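Local coordinates for protein putative acetyltransferase (Clostridium difficile, PDB 3DSB) that probably transfers acyl groups, most likely acetyl from acetyl-CoA, as a member of the GNAT family, to an acceptor that is not established, at residues A21-Y25 with M38-T42; E52-H58 with Q69-Y74; Y57-T61 with Y104-I109; D64-A68 with V92-Y96. One frame throughout, in Å; residues are numbered along the deposited sequence.

Interaction 1. Residues A21-Y25 with M38-T42; sequences AKFNY and MDVLT
A Met-aromatic contact between Met38 and Tyr25 joins the first two helices of the GNAT fold, 17-32 and 38-50. Their short segments cross at 124°, with axes 10.1 Å apart. Met38 is selenomethionine. Met38 SE lies 3.8 Å from Tyr25 CD1 and approaches the ring obliquely. The two side chains cross at about a right angle. With CG anti to the backbone N (chi1 179°), the CD1 side of the Tyr25 ring comes to the selenium; Tyr25 CB is close to it as well. The bent end of Met38 also leads its CE to within 4.3 Å of Ala21 CB.

Leu41 fills the middle of the contact with both methyls. Leu41 CD2 rests 3.3 Å from Ala21 O, beside the helical bond from Tyr25 N to that oxygen. Leu41 CD1 meets Asn24 CB at 4.0 Å. On the second helix, Thr42 OG1 donates to Met38 O at 2.8 Å, and Thr42 N donates to the same oxygen from the opposite face of the carbonyl plane.

Asn24 ND2 bonds to Ile20 O and to Gln69 OE1 on strand 65-77, while Asn24 OD1 accepts from Trp79 of the second subunit. Asn24 thus links helix 17-32 to the central sheet and to that subunit.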
loop_
_atom_site.group_PDB
_atom_site.type_symbol
_atom_site.label_atom_id
_atom_site.label_comp_id
_atom_site.label_asym_id
_atom_site.label_seq_id
_atom_site.Cartn_x
_atom_site.Cartn_y
_atom_site.Cartn_z
ATOM N N ALA A 21 2.232 16.855 12.430
ATOM C CA ALA A 21 1.848 15.953 13.508
ATOM C C ALA A 21 0.540 16.498 14.157
ATOM O O ALA A 21 -0.416 15.732 14.359
ATOM C CB ALA A 21 2.988 15.786 14.532
ATOM N N LYS A 22 0.456 17.811 14.432
ATOM C CA LYS A 22 -0.763 18.340 15.018
ATOM C C LYS A 22 -1.968 18.096 14.082
ATOM O O LYS A 22 -3.047 17.705 14.526
ATOM C CB LYS A 22 -0.585 19.845 15.310
ATOM C CG LYS A 22 -1.846 20.577 15.714
ATOM C CD LYS A 22 -1.558 22.055 15.936
ATOM C CE LYS A 22 -1.354 22.756 14.608
ATOM N NZ LYS A 22 -1.351 24.246 14.832
ATOM N N PHE A 23 -1.781 18.328 12.781
ATOM C CA PHE A 23 -2.877 18.134 11.837
ATOM C C PHE A 23 -3.348 16.676 11.834
ATOM O O PHE A 23 -4.557 16.378 11.767
ATOM C CB PHE A 23 -2.434 18.473 10.416
ATOM C CG PHE A 23 -2.362 19.949 10.103
ATOM C CD1 PHE A 23 -2.726 20.915 11.029
ATOM C CD2 PHE A 23 -1.961 20.340 8.825
ATOM C CE1 PHE A 23 -2.685 22.294 10.689
ATOM C CE2 PHE A 23 -1.881 21.705 8.481
ATOM C CZ PHE A 23 -2.253 22.660 9.411
ATOM N N ASN A 24 -2.394 15.747 11.935
ATOM C CA ASN A 24 -2.776 14.340 11.932
ATOM C C ASN A 24 -3.487 13.906 13.208
ATOM O O ASN A 24 -4.459 13.128 13.135
ATOM C CB ASN A 24 -1.558 13.485 11.624
ATOM C CG ASN A 24 -1.372 13.335 10.141
ATOM O OD1 ASN A 24 -2.036 12.491 9.510
ATOM N ND2 ASN A 24 -0.553 14.205 9.550
ATOM N N TYR A 25 -3.037 14.442 14.346
ATOM C CA TYR A 25 -3.728 14.235 15.611
ATOM C C TYR A 25 -5.158 14.749 15.448
ATOM O O TYR A 25 -6.144 14.035 15.801
ATOM C CB TYR A 25 -3.017 14.944 16.764
ATOM C CG TYR A 25 -3.723 14.756 18.075
ATOM C CD1 TYR A 25 -3.411 13.673 18.895
ATOM C CD2 TYR A 25 -4.708 15.632 18.476
ATOM C CE1 TYR A 25 -4.061 13.474 20.091
ATOM C CE2 TYR A 25 -5.386 15.438 19.679
ATOM C CZ TYR A 25 -5.057 14.361 20.477
ATOM O OH TYR A 25 -5.716 14.156 21.685
HETATM N N MSE A 38 1.056 10.846 20.768
HETATM C CA MSE A 38 1.883 11.842 20.107
HETATM C C MSE A 38 3.332 11.459 20.000
HETATM O O MSE A 38 4.003 11.907 19.081
HETATM C CB MSE A 38 1.779 13.217 20.788
HETATM C CG MSE A 38 0.444 13.931 20.593
HETATM SE SE MSE A 38 0.253 14.568 18.750
HETATM C CE MSE A 38 1.784 15.770 18.644
ATOM N N ASP A 39 3.827 10.638 20.928
ATOM C CA ASP A 39 5.211 10.184 20.807
ATOM C C ASP A 39 5.336 9.344 19.527
ATOM O O ASP A 39 6.241 9.549 18.715
ATOM C CB ASP A 39 5.622 9.356 22.043
ATOM C CG ASP A 39 7.070 8.963 22.006
ATOM O OD1 ASP A 39 7.911 9.858 21.942
ATOM O OD2 ASP A 39 7.354 7.742 21.965
ATOM N N VAL A 40 4.415 8.398 19.367
ATOM C CA VAL A 40 4.450 7.507 18.213
ATOM C C VAL A 40 4.217 8.259 16.902
ATOM O O VAL A 40 4.956 8.068 15.917
ATOM C CB VAL A 40 3.394 6.385 18.373
ATOM C CG1 VAL A 40 3.298 5.533 17.133
ATOM C CG2 VAL A 40 3.705 5.542 19.619
ATOM N N LEU A 41 3.213 9.136 16.902
ATOM C CA LEU A 41 2.875 9.891 15.700
ATOM C C LEU A 41 4.044 10.793 15.286
ATOM O O LEU A 41 4.377 10.895 14.105
ATOM C CB LEU A 41 1.614 10.722 15.952
ATOM C CG LEU A 41 1.255 11.751 14.877
ATOM C CD1 LEU A 41 0.940 11.034 13.538
ATOM C CD2 LEU A 41 0.045 12.571 15.347
ATOM N N THR A 42 4.651 11.479 16.262
ATOM C CA THR A 42 5.777 12.372 15.930
ATOM C C THR A 42 6.895 11.594 15.248
ATOM O O THR A 42 7.442 12.027 14.239
ATOM C CB THR A 42 6.236 13.126 17.181
ATOM O OG1 THR A 42 5.140 13.965 17.612
ATOM C CG2 THR A 42 7.487 13.981 16.823
#

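Interaction 2. Residues E52-H58 with Q69-Y74; sequences ERKGKYH and QIMYTY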
loop_
_atom_site.group_PDB
_atom_site.type_symbol
_atom_site.label_atom_id
_atom_site.label_comp_id
_atom_site.label_asym_id
_atom_site.label_seq_id
_atom_site.Cartn_x
_atom_site.Cartn_y
_atom_site.Cartn_z
ATOM N N GLU A 52 11.818 9.834 1.425
ATOM C CA GLU A 52 10.931 10.021 0.280
ATOM C C GLU A 52 10.462 8.686 -0.330
ATOM O O GLU A 52 9.459 8.628 -1.065
ATOM C CB GLU A 52 11.677 10.862 -0.771
ATOM C CG GLU A 52 13.134 10.353 -1.088
ATOM C CD GLU A 52 14.155 10.326 0.128
ATOM O OE1 GLU A 52 14.271 11.299 0.963
ATOM O OE2 GLU A 52 14.877 9.288 0.223
ATOM N N ARG A 53 11.200 7.612 -0.048
ATOM C CA ARG A 53 10.812 6.308 -0.522
ATOM C C ARG A 53 9.614 5.758 0.236
ATOM O O ARG A 53 8.921 4.870 -0.280
ATOM C CB ARG A 53 11.994 5.336 -0.459
ATOM C CG ARG A 53 13.173 5.803 -1.304
ATOM C CD ARG A 53 14.406 4.966 -1.000
ATOM N NE ARG A 53 15.000 5.282 0.303
ATOM C CZ ARG A 53 16.043 4.628 0.827
ATOM N NH1 ARG A 53 16.591 3.599 0.185
ATOM N NH2 ARG A 53 16.530 4.987 2.008
ATOM N N LYS A 54 9.342 6.277 1.444
ATOM C CA LYS A 54 8.161 5.838 2.214
ATOM C C LYS A 54 6.850 6.501 1.747
ATOM O O LYS A 54 5.780 6.026 2.117
ATOM C CB LYS A 54 8.342 6.108 3.701
ATOM C CG LYS A 54 9.420 5.245 4.452
ATOM C CD LYS A 54 9.499 5.569 5.938
ATOM C CE LYS A 54 10.441 4.638 6.769
ATOM N NZ LYS A 54 11.883 4.832 6.366
ATOM N N GLY A 55 6.917 7.566 0.939
ATOM C CA GLY A 55 5.726 8.380 0.659
ATOM C C GLY A 55 6.086 9.851 0.738
ATOM O O GLY A 55 7.261 10.221 0.951
ATOM N N LYS A 56 5.089 10.699 0.558
ATOM C CA LYS A 56 5.303 12.148 0.553
ATOM C C LYS A 56 4.145 12.900 1.194
ATOM O O LYS A 56 2.968 12.556 0.960
ATOM C CB LYS A 56 5.437 12.668 -0.887
ATOM C CG LYS A 56 6.496 12.045 -1.745
ATOM C CD LYS A 56 7.891 12.535 -1.456
ATOM C CE LYS A 56 8.807 12.021 -2.576
ATOM N NZ LYS A 56 8.536 10.536 -2.894
ATOM N N TYR A 57 4.469 13.928 1.989
ATOM C CA TYR A 57 3.520 14.967 2.358
ATOM C C TYR A 57 3.668 16.131 1.420
ATOM O O TYR A 57 4.797 16.530 1.065
ATOM C CB TYR A 57 3.786 15.502 3.758
ATOM C CG TYR A 57 3.659 14.513 4.873
ATOM C CD1 TYR A 57 2.426 14.201 5.405
ATOM C CD2 TYR A 57 4.803 14.018 5.506
ATOM C CE1 TYR A 57 2.328 13.313 6.509
ATOM C CE2 TYR A 57 4.728 13.146 6.561
ATOM C CZ TYR A 57 3.480 12.804 7.078
ATOM O OH TYR A 57 3.454 11.925 8.137
ATOM N N HIS A 58 2.524 16.717 1.064
ATOM C CA HIS A 58 2.487 18.048 0.461
ATOM C C HIS A 58 1.660 18.918 1.393
ATOM O O HIS A 58 0.671 18.453 1.999
ATOM C CB HIS A 58 1.852 18.040 -0.939
ATOM C CG HIS A 58 2.693 17.368 -1.975
ATOM N ND1 HIS A 58 2.762 15.993 -2.092
ATOM C CD2 HIS A 58 3.550 17.868 -2.904
ATOM C CE1 HIS A 58 3.600 15.678 -3.069
ATOM N NE2 HIS A 58 4.097 16.793 -3.573
ATOM N N GLN A 69 -2.637 19.689 4.695
ATOM C CA GLN A 69 -1.671 18.653 4.238
ATOM C C GLN A 69 -2.381 17.525 3.550
ATOM O O GLN A 69 -3.555 17.241 3.841
ATOM C CB GLN A 69 -0.866 18.082 5.402
ATOM C CG GLN A 69 -1.698 17.315 6.434
ATOM C CD GLN A 69 -1.545 15.776 6.275
ATOM O OE1 GLN A 69 -0.523 15.194 6.672
ATOM N NE2 GLN A 69 -2.572 15.127 5.741
ATOM N N ILE A 70 -1.632 16.864 2.670
ATOM C CA ILE A 70 -2.119 15.599 2.076
ATOM C C ILE A 70 -0.921 14.656 2.015
ATOM O O ILE A 70 0.215 15.098 1.748
ATOM C CB ILE A 70 -2.730 15.843 0.649
ATOM C CG1 ILE A 70 -3.393 14.584 0.104
ATOM C CG2 ILE A 70 -1.738 16.475 -0.312
ATOM C CD1 ILE A 70 -4.419 14.847 -1.056
HETATM N N MSE A 71 -1.151 13.371 2.297
HETATM C CA MSE A 71 -0.082 12.372 2.362
HETATM C C MSE A 71 -0.415 11.184 1.496
HETATM O O MSE A 71 -1.583 10.763 1.461
HETATM C CB MSE A 71 0.146 11.876 3.792
HETATM C CG MSE A 71 1.437 11.112 3.949
HETATM SE SE MSE A 71 1.284 9.176 3.619
HETATM C CE MSE A 71 0.952 8.599 5.454
ATOM N N TYR A 72 0.566 10.692 0.749
ATOM C CA TYR A 72 0.391 9.427 0.015
ATOM C C TYR A 72 1.583 8.521 0.164
ATOM O O TYR A 72 2.713 8.983 0.395
ATOM C CB TYR A 72 0.099 9.635 -1.469
ATOM C CG TYR A 72 1.138 10.400 -2.237
ATOM C CD1 TYR A 72 2.300 9.785 -2.712
ATOM C CD2 TYR A 72 0.969 11.761 -2.506
ATOM C CE1 TYR A 72 3.269 10.502 -3.440
ATOM C CE2 TYR A 72 1.888 12.467 -3.239
ATOM C CZ TYR A 72 3.041 11.856 -3.700
ATOM O OH TYR A 72 3.942 12.572 -4.445
ATOM N N THR A 73 1.309 7.226 0.011
ATOM C CA THR A 73 2.369 6.230 -0.070
ATOM C C THR A 73 2.289 5.555 -1.444
ATOM O O THR A 73 1.377 5.823 -2.225
ATOM C CB THR A 73 2.198 5.154 1.012
ATOM O OG1 THR A 73 0.936 4.535 0.862
ATOM C CG2 THR A 73 2.281 5.711 2.429
ATOM N N TYR A 74 3.222 4.625 -1.702
ATOM C CA TYR A 74 3.241 3.928 -3.007
ATOM C C TYR A 74 2.988 2.450 -2.849
ATOM O O TYR A 74 3.385 1.862 -1.840
ATOM C CB TYR A 74 4.624 3.995 -3.640
ATOM C CG TYR A 74 5.134 5.392 -3.728
ATOM C CD1 TYR A 74 4.702 6.213 -4.736
ATOM C CD2 TYR A 74 6.057 5.896 -2.778
ATOM C CE1 TYR A 74 5.185 7.552 -4.849
ATOM C CE2 TYR A 74 6.520 7.227 -2.864
ATOM C CZ TYR A 74 6.082 8.043 -3.916
ATOM O OH TYR A 74 6.537 9.341 -4.029
HETATM O O HOH W 1 1.245 14.186 -0.663
#
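Lys56, Tyr57 and His58 pair with Tyr72, Met71 and Ile70 in the antiparallel hairpin of strands 56-62 and 65-77 of the GNAT sheet. Four backbone bonds hold it, two between Lys56 and Tyr72 and two between His58 and Ile70. Tyr57 and Met71 are the non-hydrogen-bonded pair between them. Before the strand, Gly55 has a phi of 136°, where a side chain would jam against the preceding carbonyl. Gly55 CA passes 3.1 Å from Tyr72 O.

A water donates to Lys56 O and Ile70 O. It also bonds His58 ND1 at 2.8 Å, in the imidazole plane. Tyr57 OH bonds Asp78 of the second subunit. The Gln69 amide is held by Ser89 through NE2 and by Asn24 through OE1.

Side-chain packing, mostly round aromatic rings, uses both faces. On one, Met71 CG lies 3.5 Å from Tyr57 CE1, and Gln69 OE1 approaches that ring obliquely. On the other, Lys56 CB makes an off-centre CH-pi contact with the Tyr72 ring. The His58 and Tyr72 rings meet rim to rim.

Bends at chi2 and chi4 fold the Lys56 chain back. Lys56 NZ donates to Glu52 O at 2.8 Å. Lys56 NZ also donates to Tyr74 OH at 2.6 Å, in the plane of that ring.

Interaction 3. Residues Y57-T61 with Y104-I109; sequences YHVYT and YLFNYI
Tyr108 N donates to Tyr104 O at 2.9 Å, a regular helical bond linking two of the residues that helix 101-115 sets against strand 56-62. This is helix-on-sheet packing in the alpha/beta GNAT fold. The short segments run at 137° to each other, with axes 9.9 Å apart. Tyr104, Leu105, Tyr108 and Ile109 lie on successive turns of one helix side. They meet His58 and Tyr60, which project from the same face of the strand. The contact across is apolar and aromatic.

At one end Tyr60 meets Tyr104. Tyr60 CG lies opposite its backbone N (chi1 -170°), and the ring reaches out to the helix. Tyr60 CE1 and Tyr60 OH each approach Tyr104 CD2 to 3.9 Å. The two side chains cross at a slant, and each ring sees the other obliquely.

Leu105 comes next. Leu105 CD2 sits at the edge of the Tyr60 ring, near the ring plane, and 4.1 Å from Tyr60 CB. The same leucine also packs on Ala68 of strand 65-77, so it spans two neighbouring strands.

At the other end His58 lies against the second helical turn. Tyr108 crosses it at about a right angle, with ring planes 56° apart and centroids 5.6 Å apart. Tyr108 CE2 is 3.9 Å from His58 CD2.

Ile109 leans on strand 82-92 through Leu85. It approaches the other side of the imidazole rim. Ile109 CD1 lies 4.0 Å from His58 ND1.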
loop_
_atom_site.group_PDB
_atom_site.type_symbol
_atom_site.label_atom_id
_atom_site.label_comp_id
_atom_site.label_asym_id
_atom_site.label_seq_id
_atom_site.Cartn_x
_atom_site.Cartn_y
_atom_site.Cartn_z
ATOM N N TYR A 57 4.469 13.928 1.989
ATOM C CA TYR A 57 3.520 14.967 2.358
ATOM C C TYR A 57 3.668 16.131 1.420
ATOM O O TYR A 57 4.797 16.530 1.065
ATOM C CB TYR A 57 3.786 15.502 3.758
ATOM C CG TYR A 57 3.659 14.513 4.873
ATOM C CD1 TYR A 57 2.426 14.201 5.405
ATOM C CD2 TYR A 57 4.803 14.018 5.506
ATOM C CE1 TYR A 57 2.328 13.313 6.509
ATOM C CE2 TYR A 57 4.728 13.146 6.561
ATOM C CZ TYR A 57 3.480 12.804 7.078
ATOM O OH TYR A 57 3.454 11.925 8.137
ATOM N N HIS A 58 2.524 16.717 1.064
ATOM C CA HIS A 58 2.487 18.048 0.461
ATOM C C HIS A 58 1.660 18.918 1.393
ATOM O O HIS A 58 0.671 18.453 1.999
ATOM C CB HIS A 58 1.852 18.040 -0.939
ATOM C CG HIS A 58 2.693 17.368 -1.975
ATOM N ND1 HIS A 58 2.762 15.993 -2.092
ATOM C CD2 HIS A 58 3.550 17.868 -2.904
ATOM C CE1 HIS A 58 3.600 15.678 -3.069
ATOM N NE2 HIS A 58 4.097 16.793 -3.573
ATOM N N VAL A 59 2.035 20.191 1.477
ATOM C CA VAL A 59 1.325 21.133 2.312
ATOM C C VAL A 59 0.888 22.325 1.460
ATOM O O VAL A 59 1.545 22.702 0.463
ATOM C CB VAL A 59 2.223 21.631 3.481
ATOM C CG1 VAL A 59 2.432 20.512 4.489
ATOM C CG2 VAL A 59 3.604 22.178 2.980
ATOM N N TYR A 60 -0.263 22.855 1.872
ATOM C CA TYR A 60 -0.831 24.083 1.288
ATOM C C TYR A 60 -0.439 25.240 2.203
ATOM O O TYR A 60 -0.656 25.180 3.400
ATOM C CB TYR A 60 -2.339 23.921 1.204
ATOM C CG TYR A 60 -3.085 24.976 0.422
ATOM C CD1 TYR A 60 -3.565 24.703 -0.862
ATOM C CD2 TYR A 60 -3.366 26.215 0.993
ATOM C CE1 TYR A 60 -4.280 25.671 -1.591
ATOM C CE2 TYR A 60 -4.084 27.156 0.303
ATOM C CZ TYR A 60 -4.549 26.880 -0.971
ATOM O OH TYR A 60 -5.263 27.846 -1.634
ATOM N N THR A 61 0.233 26.253 1.636
ATOM C CA THR A 61 0.711 27.366 2.469
ATOM C C THR A 61 0.156 28.695 1.990
ATOM O O THR A 61 -0.077 28.901 0.783
ATOM C CB THR A 61 2.277 27.443 2.506
ATOM O OG1 THR A 61 2.782 27.812 1.219
ATOM C CG2 THR A 61 2.875 26.080 2.912
ATOM N N TYR A 104 -8.310 21.459 -3.880
ATOM C CA TYR A 104 -7.035 21.876 -4.481
ATOM C C TYR A 104 -5.973 20.797 -4.237
ATOM O O TYR A 104 -5.177 20.458 -5.145
ATOM C CB TYR A 104 -6.519 23.205 -3.914
ATOM C CG TYR A 104 -7.202 24.455 -4.402
ATOM C CD1 TYR A 104 -7.340 24.710 -5.758
ATOM C CD2 TYR A 104 -7.705 25.371 -3.484
ATOM C CE1 TYR A 104 -7.988 25.883 -6.196
ATOM C CE2 TYR A 104 -8.345 26.544 -3.898
ATOM C CZ TYR A 104 -8.490 26.777 -5.250
ATOM O OH TYR A 104 -9.144 27.942 -5.652
ATOM N N LEU A 105 -5.924 20.284 -3.009
ATOM C CA LEU A 105 -4.920 19.248 -2.686
ATOM C C LEU A 105 -5.205 17.968 -3.434
ATOM O O LEU A 105 -4.315 17.365 -4.018
ATOM C CB LEU A 105 -4.895 18.985 -1.173
ATOM C CG LEU A 105 -4.282 20.118 -0.347
ATOM C CD1 LEU A 105 -4.479 19.808 1.107
ATOM C CD2 LEU A 105 -2.807 20.280 -0.701
ATOM N N PHE A 106 -6.461 17.538 -3.416
ATOM C CA PHE A 106 -6.798 16.269 -4.057
ATOM C C PHE A 106 -6.524 16.333 -5.564
ATOM O O PHE A 106 -5.988 15.390 -6.171
ATOM C CB PHE A 106 -8.265 15.978 -3.768
ATOM C CG PHE A 106 -8.511 14.586 -3.378
ATOM C CD1 PHE A 106 -8.512 14.198 -2.036
ATOM C CD2 PHE A 106 -8.749 13.644 -4.358
ATOM C CE1 PHE A 106 -8.718 12.828 -1.669
ATOM C CE2 PHE A 106 -8.970 12.319 -4.027
ATOM C CZ PHE A 106 -8.951 11.909 -2.679
ATOM N N ASN A 107 -6.901 17.454 -6.178
ATOM C CA ASN A 107 -6.675 17.620 -7.611
ATOM C C ASN A 107 -5.201 17.774 -7.951
ATOM O O ASN A 107 -4.752 17.366 -9.037
ATOM C CB ASN A 107 -7.550 18.753 -8.154
ATOM C CG ASN A 107 -8.997 18.324 -8.309
ATOM O OD1 ASN A 107 -9.260 17.185 -8.678
ATOM N ND2 ASN A 107 -9.935 19.214 -7.989
ATOM N N TYR A 108 -4.425 18.342 -7.028
ATOM C CA TYR A 108 -2.979 18.399 -7.202
ATOM C C TYR A 108 -2.384 16.990 -7.306
ATOM O O TYR A 108 -1.554 16.726 -8.168
ATOM C CB TYR A 108 -2.350 19.146 -6.011
ATOM C CG TYR A 108 -0.886 19.528 -6.184
ATOM C CD1 TYR A 108 -0.561 20.743 -6.786
ATOM C CD2 TYR A 108 0.156 18.709 -5.727
ATOM C CE1 TYR A 108 0.730 21.144 -6.964
ATOM C CE2 TYR A 108 1.510 19.122 -5.926
ATOM C CZ TYR A 108 1.763 20.345 -6.537
ATOM O OH TYR A 108 3.076 20.814 -6.752
ATOM N N ILE A 109 -2.816 16.086 -6.449
ATOM C CA ILE A 109 -2.314 14.713 -6.496
ATOM C C ILE A 109 -2.841 14.013 -7.761
ATOM O O ILE A 109 -2.097 13.272 -8.411
ATOM C CB ILE A 109 -2.664 13.952 -5.200
ATOM C CG1 ILE A 109 -2.119 14.705 -3.967
ATOM C CG2 ILE A 109 -2.194 12.499 -5.296
ATOM C CD1 ILE A 109 -0.655 15.023 -3.985
#

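Interaction 4. Residues D64-A68 with V92-Y96; sequences DKVVA and VDKEY
A methyl group of Val67 sits almost exactly over the middle of the Tyr96 ring. Val67 CG1 is 3.5 Å from the ring centroid and 10° off the normal, a close CH-pi contact. The side chains cross at about a right angle. Val67 chi1 of -57° turns CG1 to the ring, and Val67 CB also stands near Tyr96 CG.

Lys65 approaches the same tyrosine nearer its hydroxyl. The chain, extended as far as CE and bent at its end, passes at a slant, and Lys65 CD lies 3.6 Å from Tyr96 OH. Lys65 NZ stays 4.7 Å from Asp93 OD2. This is too far for a salt bridge, though the opposite charges may attract weakly.

One backbone bond crosses the contact. Asp93 N donates to Val67 O at 2.8 Å, with an angle of 162° at the hydrogen. Beside it, Ala68 and Val92 form an antiparallel non-hydrogen-bonded pair, and Ala68 CB meets Val92 CG2 at 4.1 Å.

After this pair the chain turns away from the sheet. Asp93 OD1 accepts from Glu95 N at 2.9 Å with its anti lone pair, forming an Asx turn. Asp93 O accepts from Tyr96 N at 2.9 Å. These two bonds shape the loop that carries the Tyr96 ring back over Val67.

Val67 and Ala68 together face Tyr60 in a classic beta bulge. A sulfate, probably from the crystallisation liquor, lies near Val92. The connection from strand 82-92 to helix 101-115 is where GNAT enzymes carry the pyrophosphate-binding loop for acetyl-CoA, so a similar role here is probable.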
loop_
_atom_site.group_PDB
_atom_site.type_symbol
_atom_site.label_atom_id
_atom_site.label_comp_id
_atom_site.label_asym_id
_atom_site.label_seq_id
_atom_site.Cartn_x
_atom_site.Cartn_y
_atom_site.Cartn_z
ATOM N N ASP A 64 3.379 31.637 3.643
ATOM C CA ASP A 64 4.298 30.729 4.347
ATOM C C ASP A 64 3.711 29.910 5.476
ATOM O O ASP A 64 4.392 29.020 5.988
ATOM C CB ASP A 64 5.559 31.448 4.840
ATOM C CG ASP A 64 6.303 32.156 3.718
ATOM O OD1 ASP A 64 6.384 31.609 2.588
ATOM O OD2 ASP A 64 6.793 33.290 3.992
ATOM N N LYS A 65 2.471 30.204 5.871
ATOM C CA LYS A 65 1.814 29.441 6.933
ATOM C C LYS A 65 1.227 28.159 6.365
ATOM O O LYS A 65 0.444 28.218 5.415
ATOM C CB LYS A 65 0.690 30.276 7.543
ATOM C CG LYS A 65 -0.039 29.599 8.681
ATOM C CD LYS A 65 -1.145 30.514 9.216
ATOM C CE LYS A 65 -2.023 29.787 10.240
ATOM N NZ LYS A 65 -1.235 29.114 11.317
ATOM N N VAL A 66 1.619 27.021 6.938
ATOM C CA VAL A 66 1.064 25.745 6.526
ATOM C C VAL A 66 -0.361 25.633 7.099
ATOM O O VAL A 66 -0.534 25.684 8.319
ATOM C CB VAL A 66 1.919 24.595 7.046
ATOM C CG1 VAL A 66 1.151 23.267 6.893
ATOM C CG2 VAL A 66 3.266 24.559 6.325
ATOM N N VAL A 67 -1.367 25.459 6.230
ATOM C CA VAL A 67 -2.757 25.401 6.660
ATOM C C VAL A 67 -3.474 24.092 6.245
ATOM O O VAL A 67 -4.639 23.889 6.588
ATOM C CB VAL A 67 -3.578 26.607 6.146
ATOM C CG1 VAL A 67 -2.937 27.924 6.597
ATOM C CG2 VAL A 67 -3.665 26.600 4.633
ATOM N N ALA A 68 -2.794 23.227 5.478
ATOM C CA ALA A 68 -3.377 21.920 5.118
ATOM C C ALA A 68 -2.313 20.985 4.655
ATOM O O ALA A 68 -1.213 21.407 4.301
ATOM C CB ALA A 68 -4.429 22.075 4.034
ATOM N N VAL A 92 -7.407 19.944 6.616
ATOM C CA VAL A 92 -7.406 21.391 6.418
ATOM C C VAL A 92 -7.660 22.027 7.787
ATOM O O VAL A 92 -8.654 21.700 8.453
ATOM C CB VAL A 92 -8.523 21.833 5.426
ATOM C CG1 VAL A 92 -8.502 23.402 5.236
ATOM C CG2 VAL A 92 -8.388 21.140 4.088
ATOM N N ASP A 93 -6.775 22.928 8.201
ATOM C CA ASP A 93 -6.956 23.710 9.432
ATOM C C ASP A 93 -8.339 24.359 9.439
ATOM O O ASP A 93 -8.788 24.898 8.417
ATOM C CB ASP A 93 -5.837 24.774 9.426
ATOM C CG ASP A 93 -5.844 25.702 10.617
ATOM O OD1 ASP A 93 -6.903 26.236 11.029
ATOM O OD2 ASP A 93 -4.716 25.932 11.096
ATOM N N LYS A 94 -9.017 24.274 10.583
ATOM C CA LYS A 94 -10.405 24.748 10.645
ATOM C C LYS A 94 -10.607 26.197 10.235
ATOM O O LYS A 94 -11.704 26.541 9.761
ATOM C CB LYS A 94 -11.003 24.542 12.040
ATOM C CG LYS A 94 -11.321 23.089 12.340
ATOM C CD LYS A 94 -11.981 22.939 13.708
ATOM C CE LYS A 94 -12.377 21.502 14.005
ATOM N NZ LYS A 94 -12.810 21.346 15.439
ATOM N N GLU A 95 -9.593 27.032 10.438
ATOM C CA GLU A 95 -9.726 28.467 10.114
ATOM C C GLU A 95 -9.627 28.723 8.600
ATOM O O GLU A 95 -9.787 29.884 8.147
ATOM C CB GLU A 95 -8.621 29.237 10.801
ATOM C CG GLU A 95 -8.674 29.246 12.325
ATOM C CD GLU A 95 -7.575 30.133 12.894
ATOM O OE1 GLU A 95 -7.643 31.364 12.687
ATOM O OE2 GLU A 95 -6.639 29.608 13.532
ATOM N N TYR A 96 -9.362 27.656 7.822
ATOM C CA TYR A 96 -9.154 27.793 6.386
ATOM C C TYR A 96 -10.098 26.919 5.561
ATOM O O TYR A 96 -9.894 26.738 4.373
ATOM C CB TYR A 96 -7.669 27.531 6.031
ATOM C CG TYR A 96 -6.783 28.603 6.615
ATOM C CD1 TYR A 96 -6.464 29.739 5.874
ATOM C CD2 TYR A 96 -6.314 28.514 7.935
ATOM C CE1 TYR A 96 -5.657 30.727 6.414
ATOM C CE2 TYR A 96 -5.517 29.508 8.495
ATOM C CZ TYR A 96 -5.219 30.636 7.711
ATOM O OH TYR A 96 -4.452 31.665 8.215
#

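Interaction 1 comes first along the chain and closes before the others begin. It joins two helices on one side of the sheet, whereas interaction 3 brings helix 101-115 onto the other. Interactions 2 and 3 share Tyr57 and His58 on strand 56-62, with centres about 11 Å apart. The centre of interaction 4, at the start of strand 65-77, is about 12 Å from that of interaction 3. Interactions 2 and 4 alternate along the chain, and interaction 4 is nested within the loop closed by interaction 3. Phe23 packs against the bulge of interaction 4. Helices thus pack on both faces of one sheet, the layered GNAT core. Interactions 1 and 2 also touch the second subunit.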